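PDB 6ORI: EF0056 from Enterococcus faecalis, which is of unknown function but, as part of an enterococcal surface protein's immunoglobulin-like N-terminal region, is probably connected with biofilm formation. Local coordinates for residues Ser15-Gln20 / Thr395-Leu400; Arg164-Ile169 / Glu185-Phe190. One frame throughout, in Å; residues are numbered along the deposited sequence. Where two conformers were deposited one is given.

Contact 1 (Ser15-Gln20 / Thr395-Leu400). With CA (calcium ion), chain B.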
loop_
_atom_site.group_PDB
_atom_site.type_symbol
_atom_site.label_atom_id
_atom_site.label_comp_id
_atom_site.label_asym_id
_atom_site.label_seq_id
_atom_site.Cartn_x
_atom_site.Cartn_y
_atom_site.Cartn_z
ATOM N N SER A 15 -8.450 -1.604 -3.578
ATOM C CA SER A 15 -8.849 -2.882 -2.994
ATOM C C SER A 15 -10.336 -3.189 -3.191
ATOM O O SER A 15 -10.836 -4.115 -2.589
ATOM C CB SER A 15 -8.465 -2.961 -1.503
ATOM O OG SER A 15 -7.055 -2.842 -1.307
ATOM N N GLY A 16 -11.030 -2.431 -4.038
ATOM C CA GLY A 16 -12.464 -2.649 -4.219
ATOM C C GLY A 16 -13.265 -2.389 -2.957
ATOM O O GLY A 16 -14.384 -2.886 -2.819
ATOM N N ASN A 17 -12.697 -1.616 -2.036
ATOM C CA ASN A 17 -13.330 -1.341 -0.755
ATOM C C ASN A 17 -14.648 -0.635 -1.007
ATOM O O ASN A 17 -14.699 0.354 -1.734
ATOM C CB ASN A 17 -12.390 -0.483 0.093
ATOM C CG ASN A 17 -12.939 -0.200 1.465
ATOM O OD1 ASN A 17 -13.419 -1.100 2.151
ATOM N ND2 ASN A 17 -12.866 1.057 1.879
ATOM N N THR A 18 -15.705 -1.130 -0.371
ATOM C CA THR A 18 -17.057 -0.708 -0.719
ATOM C C THR A 18 -17.518 0.557 0.005
ATOM O O THR A 18 -18.273 1.351 -0.559
ATOM C CB THR A 18 -18.065 -1.837 -0.459
ATOM O OG1 THR A 18 -17.906 -2.330 0.878
ATOM C CG2 THR A 18 -17.843 -2.980 -1.449
ATOM N N PHE A 19 -17.061 0.742 1.245
ATOM C CA PHE A 19 -17.491 1.876 2.064
ATOM C C PHE A 19 -16.306 2.711 2.529
ATOM O O PHE A 19 -15.449 2.251 3.287
ATOM C CB PHE A 19 -18.337 1.402 3.250
ATOM C CG PHE A 19 -19.624 0.733 2.841
ATOM C CD1 PHE A 19 -20.615 1.450 2.189
ATOM C CD2 PHE A 19 -19.839 -0.610 3.105
ATOM C CE1 PHE A 19 -21.798 0.838 1.806
ATOM C CE2 PHE A 19 -21.019 -1.227 2.724
ATOM C CZ PHE A 19 -21.998 -0.501 2.073
ATOM N N GLN A 20 -16.275 3.949 2.051
ATOM C CA GLN A 20 -15.169 4.860 2.302
ATOM C C GLN A 20 -15.521 6.219 1.720
ATOM O O GLN A 20 -16.498 6.368 0.983
ATOM C CB GLN A 20 -13.885 4.348 1.653
ATOM C CG GLN A 20 -13.915 4.325 0.117
ATOM C CD GLN A 20 -12.593 3.915 -0.469
ATOM O OE1 GLN A 20 -11.928 3.036 0.063
ATOM N NE2 GLN A 20 -12.195 4.561 -1.561
ATOM N N THR A 395 2.152 -6.562 0.720
ATOM C CA THR A 395 1.021 -7.421 0.427
ATOM C C THR A 395 -0.224 -6.590 0.437
ATOM O O THR A 395 -0.342 -5.637 1.210
ATOM C CB THR A 395 0.912 -8.609 1.401
ATOM O OG1 THR A 395 -0.168 -9.460 1.017
ATOM C CG2 THR A 395 0.698 -8.148 2.839
ATOM N N GLY A 396 -1.149 -6.933 -0.441
ATOM C CA GLY A 396 -2.368 -6.173 -0.574
ATOM C C GLY A 396 -3.499 -7.115 -0.891
ATOM O O GLY A 396 -3.303 -8.305 -1.057
ATOM N N TYR A 397 -4.699 -6.559 -0.929
ATOM C CA TYR A 397 -5.874 -7.378 -1.114
ATOM C C TYR A 397 -6.833 -6.695 -2.079
ATOM O O TYR A 397 -6.758 -5.480 -2.337
ATOM C CB TYR A 397 -6.553 -7.697 0.233
ATOM C CG TYR A 397 -7.420 -6.602 0.770
ATOM C CD1 TYR A 397 -6.869 -5.433 1.305
ATOM C CD2 TYR A 397 -8.789 -6.712 0.707
ATOM C CE1 TYR A 397 -7.668 -4.426 1.776
ATOM C CE2 TYR A 397 -9.598 -5.696 1.176
ATOM C CZ TYR A 397 -9.020 -4.557 1.695
ATOM O OH TYR A 397 -9.833 -3.544 2.146
ATOM N N TYR A 398 -7.737 -7.508 -2.618
ATOM C CA TYR A 398 -8.887 -7.003 -3.354
ATOM C C TYR A 398 -10.124 -7.651 -2.743
ATOM O O TYR A 398 -10.213 -8.875 -2.649
ATOM C CB TYR A 398 -8.795 -7.297 -4.855
ATOM C CG TYR A 398 -9.782 -6.478 -5.623
ATOM C CD1 TYR A 398 -11.075 -6.929 -5.846
ATOM C CD2 TYR A 398 -9.440 -5.234 -6.073
ATOM C CE1 TYR A 398 -11.987 -6.139 -6.521
ATOM C CE2 TYR A 398 -10.326 -4.460 -6.755
ATOM C CZ TYR A 398 -11.592 -4.906 -6.963
ATOM O OH TYR A 398 -12.477 -4.093 -7.638
ATOM N N TYR A 399 -11.057 -6.814 -2.290
ATOM C CA TYR A 399 -12.226 -7.257 -1.529
ATOM C C TYR A 399 -13.194 -8.075 -2.358
ATOM O O TYR A 399 -13.478 -7.728 -3.507
ATOM C CB TYR A 399 -12.977 -6.046 -0.998
ATOM C CG TYR A 399 -14.322 -6.359 -0.349
ATOM C CD1 TYR A 399 -14.397 -7.055 0.855
ATOM C CD2 TYR A 399 -15.506 -5.907 -0.917
ATOM C CE1 TYR A 399 -15.620 -7.333 1.451
ATOM C CE2 TYR A 399 -16.735 -6.167 -0.324
ATOM C CZ TYR A 399 -16.789 -6.879 0.856
ATOM O OH TYR A 399 -18.018 -7.134 1.440
ATOM N N LEU A 400 -13.699 -9.153 -1.754
ATOM C CA LEU A 400 -14.761 -9.991 -2.329
ATOM C C LEU A 400 -15.889 -10.147 -1.313
ATOM O O LEU A 400 -15.657 -10.598 -0.189
ATOM C CB LEU A 400 -14.217 -11.373 -2.675
ATOM C CG LEU A 400 -14.518 -11.860 -4.087
ATOM C CD1 LEU A 400 -13.997 -10.860 -5.138
ATOM C CD2 LEU A 400 -13.903 -13.242 -4.271
HETATM CA CA CA B . -14.497 -11.545 1.490
HETATM O O HOH W 1 -4.093 -3.669 -0.723
HETATM O O HOH W 2 -12.518 -3.677 1.807
#
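The contact of S15 and G16 with Y397, Y398 and Y399 is a tertiary docking of an N-terminal loop on an edge strand, and it illustrates how two hydrogen bonds and two aromatic faces share one interface. The loop precedes strand 31-38; strand 394-398 is an outermost strand of a four-stranded antiparallel sheet. S15 is gripped twice. Its carbonyl O accepts a nearly straight bond from the backbone N of Y399 at 2.7 Å (172° at the hydrogen), while its hydroxyl OG donates to the carbonyl O of Y397 at 2.8 Å. OG stands anti to the carbonyl carbon (chi1 -61°), which brings it down on this oxygen; T218 donates to the same oxygen from strand 211-221. A water donates to S15 OG and accepts from Y397 N, and thus links the two.

Two rings pack on S15 and G16. S15 CB sits over the face of the Y397 ring, 3.8 Å from its centroid, in a CH-pi contact displaced toward the rim. G16 CA makes a second, off-centre CH-pi contact at 4.1 Å from the centroid of Y398, a close approach made with no side chain intervening. Farther along, a water bridges N17 OD1 and Y397 OH in the plane of that ring, and N17 ND2 donates to Q20 OE1 at 2.8 Å, which ties the loop to itself.

Beyond the strand, L400 O binds the calcium ion at 2.2 Å, with S162, D163, G372, D374 and D402 completing the shell. The arrangement is that of an N-terminal loop docked along the end of an edge strand and bonded through the S15 backbone to T218 of strand 211-221, the edge strand's C-terminal extension feeding a calcium site built from distant parts of the chain.

Contact 2 (Arg164-Ile169 / Glu185-Phe190); sequences RLMYRI and ESTGYF
M166 to I169 and S186 to Y189 pair as neighbouring antiparallel strands, and the backbone ladder sets the register for every side chain that follows. Y167 and G188 form a hydrogen-bonded pair, Y167 N to G188 O and G188 N to Y167 O, both 3.0 Å. I169 and S186 form another, I169 N to S186 O and S186 N to I169 O, both 2.9 Å. M166 with Y189 and R168 with T187 are non-hydrogen-bonded pairs. F190 N extends the ladder to L165 O at 2.8 Å.

Among the aromatic contacts, the Y167 ring lies flat over the G188 backbone, with G188 CA 4.0 Å from its centroid in a CH-pi contact over the face. Y167 CG stands between its backbone N and carbonyl carbon (chi1 57°). The edge of the Y167 ring, at CD2, meets the face of F190 in a T-shaped pair whose planes stand at 75°. F36 of strand 31-38 adds a further edge-to-face partner for Y167.

In the larger antiparallel sheet, strand 166-173 pairs with the later strands 179-181 and 184-189, a hairpin with an interrupted return arm, and with 68-74 on its other flank, where R168 bonds to the backbone of Q73.

The charged groups cluster at the two ends. R168, extended from CG to NE, makes a side-on salt bridge in which NE and NH2 both donate to E185 OE1, NH2 at 2.9 Å. OE1 lies in the guanidinium plane, but both donors meet it from the same side of, and above, the carboxylate plane. At the other end, R164 presents its guanidinium face to Y189, with CE2 over the centre of the group, 3.5 Å from R164 CZ, and the planes 62° apart. NH1 of R164 gives F190 O a weak bond at 3.3 Å, its stronger partner being D195; the polar partner of Y189 OH is T395.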
loop_
_atom_site.group_PDB
_atom_site.type_symbol
_atom_site.label_atom_id
_atom_site.label_comp_id
_atom_site.label_asym_id
_atom_site.label_seq_id
_atom_site.Cartn_x
_atom_site.Cartn_y
_atom_site.Cartn_z
ATOM N N ARG A 164 -10.474 -9.814 5.081
ATOM C CA ARG A 164 -9.304 -9.315 5.794
ATOM C C ARG A 164 -9.619 -7.979 6.478
ATOM O O ARG A 164 -10.485 -7.242 6.033
ATOM C CB ARG A 164 -8.119 -9.158 4.841
ATOM C CG ARG A 164 -7.736 -10.436 4.078
ATOM C CD ARG A 164 -7.475 -11.598 5.011
ATOM N NE ARG A 164 -6.530 -11.292 6.082
ATOM C CZ ARG A 164 -5.315 -11.831 6.237
ATOM N NH1 ARG A 164 -4.568 -11.454 7.282
ATOM N NH2 ARG A 164 -4.840 -12.726 5.364
ATOM N N LEU A 165 -8.897 -7.697 7.552
ATOM C CA LEU A 165 -9.072 -6.468 8.332
ATOM C C LEU A 165 -8.337 -5.336 7.661
ATOM O O LEU A 165 -7.111 -5.287 7.661
ATOM C CB LEU A 165 -8.548 -6.628 9.753
ATOM C CG LEU A 165 -9.263 -7.668 10.622
ATOM C CD1 LEU A 165 -8.400 -7.974 11.855
ATOM C CD2 LEU A 165 -10.657 -7.216 11.022
ATOM N N MET A 166 -9.092 -4.424 7.087
ATOM C CA MET A 166 -8.509 -3.371 6.301
ATOM C C MET A 166 -8.102 -2.136 7.070
ATOM O O MET A 166 -8.570 -1.871 8.193
ATOM C CB MET A 166 -9.469 -2.985 5.188
ATOM C CG MET A 166 -10.703 -2.227 5.628
ATOM S SD MET A 166 -10.514 -0.439 5.881
ATOM C CE MET A 166 -10.351 0.091 4.197
ATOM N N TYR A 167 -7.217 -1.372 6.444
ATOM C CA TYR A 167 -6.961 0.010 6.829
ATOM C C TYR A 167 -6.772 0.825 5.557
ATOM O O TYR A 167 -6.397 0.282 4.518
ATOM C CB TYR A 167 -5.743 0.132 7.730
ATOM C CG TYR A 167 -4.453 -0.412 7.178
ATOM C CD1 TYR A 167 -3.703 0.290 6.247
ATOM C CD2 TYR A 167 -3.961 -1.623 7.633
ATOM C CE1 TYR A 167 -2.503 -0.246 5.761
ATOM C CE2 TYR A 167 -2.773 -2.143 7.179
ATOM C CZ TYR A 167 -2.050 -1.451 6.259
ATOM O OH TYR A 167 -0.865 -2.010 5.827
ATOM N N ARG A 168 -7.065 2.119 5.632
ATOM C CA ARG A 168 -6.771 3.058 4.552
ATOM C C ARG A 168 -6.232 4.336 5.157
ATOM O O ARG A 168 -6.871 4.914 6.044
ATOM C CB ARG A 168 -8.030 3.347 3.730
ATOM C CG ARG A 168 -7.846 4.385 2.605
ATOM C CD ARG A 168 -9.185 4.905 2.092
ATOM N NE ARG A 168 -9.080 5.564 0.800
ATOM C CZ ARG A 168 -9.960 6.433 0.313
ATOM N NH1 ARG A 168 -11.019 6.811 1.011
ATOM N NH2 ARG A 168 -9.765 6.928 -0.899
ATOM N N ILE A 169 -5.070 4.796 4.708
ATOM C CA ILE A 169 -4.539 6.084 5.106
ATOM C C ILE A 169 -4.492 6.998 3.883
ATOM O O ILE A 169 -4.192 6.556 2.768
ATOM C CB ILE A 169 -3.176 5.934 5.808
ATOM C CG1 ILE A 169 -2.797 7.236 6.524
ATOM C CG2 ILE A 169 -2.099 5.477 4.826
ATOM C CD1 ILE A 169 -1.591 7.114 7.429
ATOM N N GLU A 185 -2.674 7.925 -1.061
ATOM C CA GLU A 185 -3.550 7.039 -0.337
ATOM C C GLU A 185 -3.022 5.617 -0.420
ATOM O O GLU A 185 -2.469 5.194 -1.452
ATOM C CB GLU A 185 -4.977 7.094 -0.855
ATOM C CG GLU A 185 -5.231 6.583 -2.222
ATOM C CD GLU A 185 -6.716 6.508 -2.495
ATOM O OE1 GLU A 185 -7.396 5.621 -1.922
ATOM O OE2 GLU A 185 -7.209 7.352 -3.265
ATOM N N SER A 186 -3.199 4.874 0.651
ATOM C CA SER A 186 -2.760 3.502 0.701
ATOM C C SER A 186 -3.775 2.699 1.469
ATOM O O SER A 186 -4.178 3.091 2.561
ATOM C CB SER A 186 -1.408 3.451 1.368
ATOM O OG SER A 186 -0.916 2.127 1.359
ATOM N N THR A 187 -4.196 1.574 0.890
ATOM C CA THR A 187 -5.166 0.657 1.492
ATOM C C THR A 187 -4.526 -0.714 1.617
ATOM O O THR A 187 -4.090 -1.278 0.589
ATOM C CB THR A 187 -6.437 0.550 0.641
ATOM O OG1 THR A 187 -7.083 1.825 0.564
ATOM C CG2 THR A 187 -7.424 -0.476 1.226
ATOM N N GLY A 188 -4.472 -1.242 2.846
ATOM C CA GLY A 188 -3.835 -2.518 3.129
ATOM C C GLY A 188 -4.635 -3.307 4.143
ATOM O O GLY A 188 -5.778 -2.966 4.399
ATOM N N TYR A 189 -4.040 -4.371 4.661
ATOM C CA TYR A 189 -4.692 -5.200 5.654
ATOM C C TYR A 189 -3.768 -5.597 6.765
ATOM O O TYR A 189 -2.561 -5.684 6.584
ATOM C CB TYR A 189 -5.387 -6.428 5.039
ATOM C CG TYR A 189 -4.444 -7.461 4.455
ATOM C CD1 TYR A 189 -3.915 -7.315 3.175
ATOM C CD2 TYR A 189 -4.069 -8.570 5.182
ATOM C CE1 TYR A 189 -3.046 -8.258 2.654
ATOM C CE2 TYR A 189 -3.205 -9.516 4.671
ATOM C CZ TYR A 189 -2.705 -9.353 3.410
ATOM O OH TYR A 189 -1.831 -10.307 2.911
ATOM N N PHE A 190 -4.322 -5.777 7.958
ATOM C CA PHE A 190 -3.550 -6.242 9.090
ATOM C C PHE A 190 -3.188 -7.704 8.956
ATOM O O PHE A 190 -4.036 -8.535 8.672
ATOM C CB PHE A 190 -4.345 -6.026 10.396
ATOM C CG PHE A 190 -4.551 -4.575 10.778
ATOM C CD1 PHE A 190 -3.615 -3.902 11.527
ATOM C CD2 PHE A 190 -5.719 -3.910 10.413
ATOM C CE1 PHE A 190 -3.829 -2.574 11.880
ATOM C CE2 PHE A 190 -5.930 -2.590 10.787
ATOM C CZ PHE A 190 -4.982 -1.941 11.533
HETATM O O HOH W 3 -6.535 -9.303 8.248
HETATM O O HOH W 4 -0.011 -4.509 7.051
#

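The two contacts lie with their centres about 8 Å apart and touch directly. Along the chain, 15-20 comes first, then both arms of contact 2, and finally 395-400, so the late strand returns to the N-terminal loop after some 370 intervening residues. Contact 2 belongs to the ten-stranded sheet, contact 1 to the edge of the four-stranded one. The join between them runs through the polar pair of T395 and Y189, through Y397 packed on M166, and through S15 packed on T187. Local hairpin pairing and long-range closure thus meet at one interface, which joins the two sheets near the calcium site.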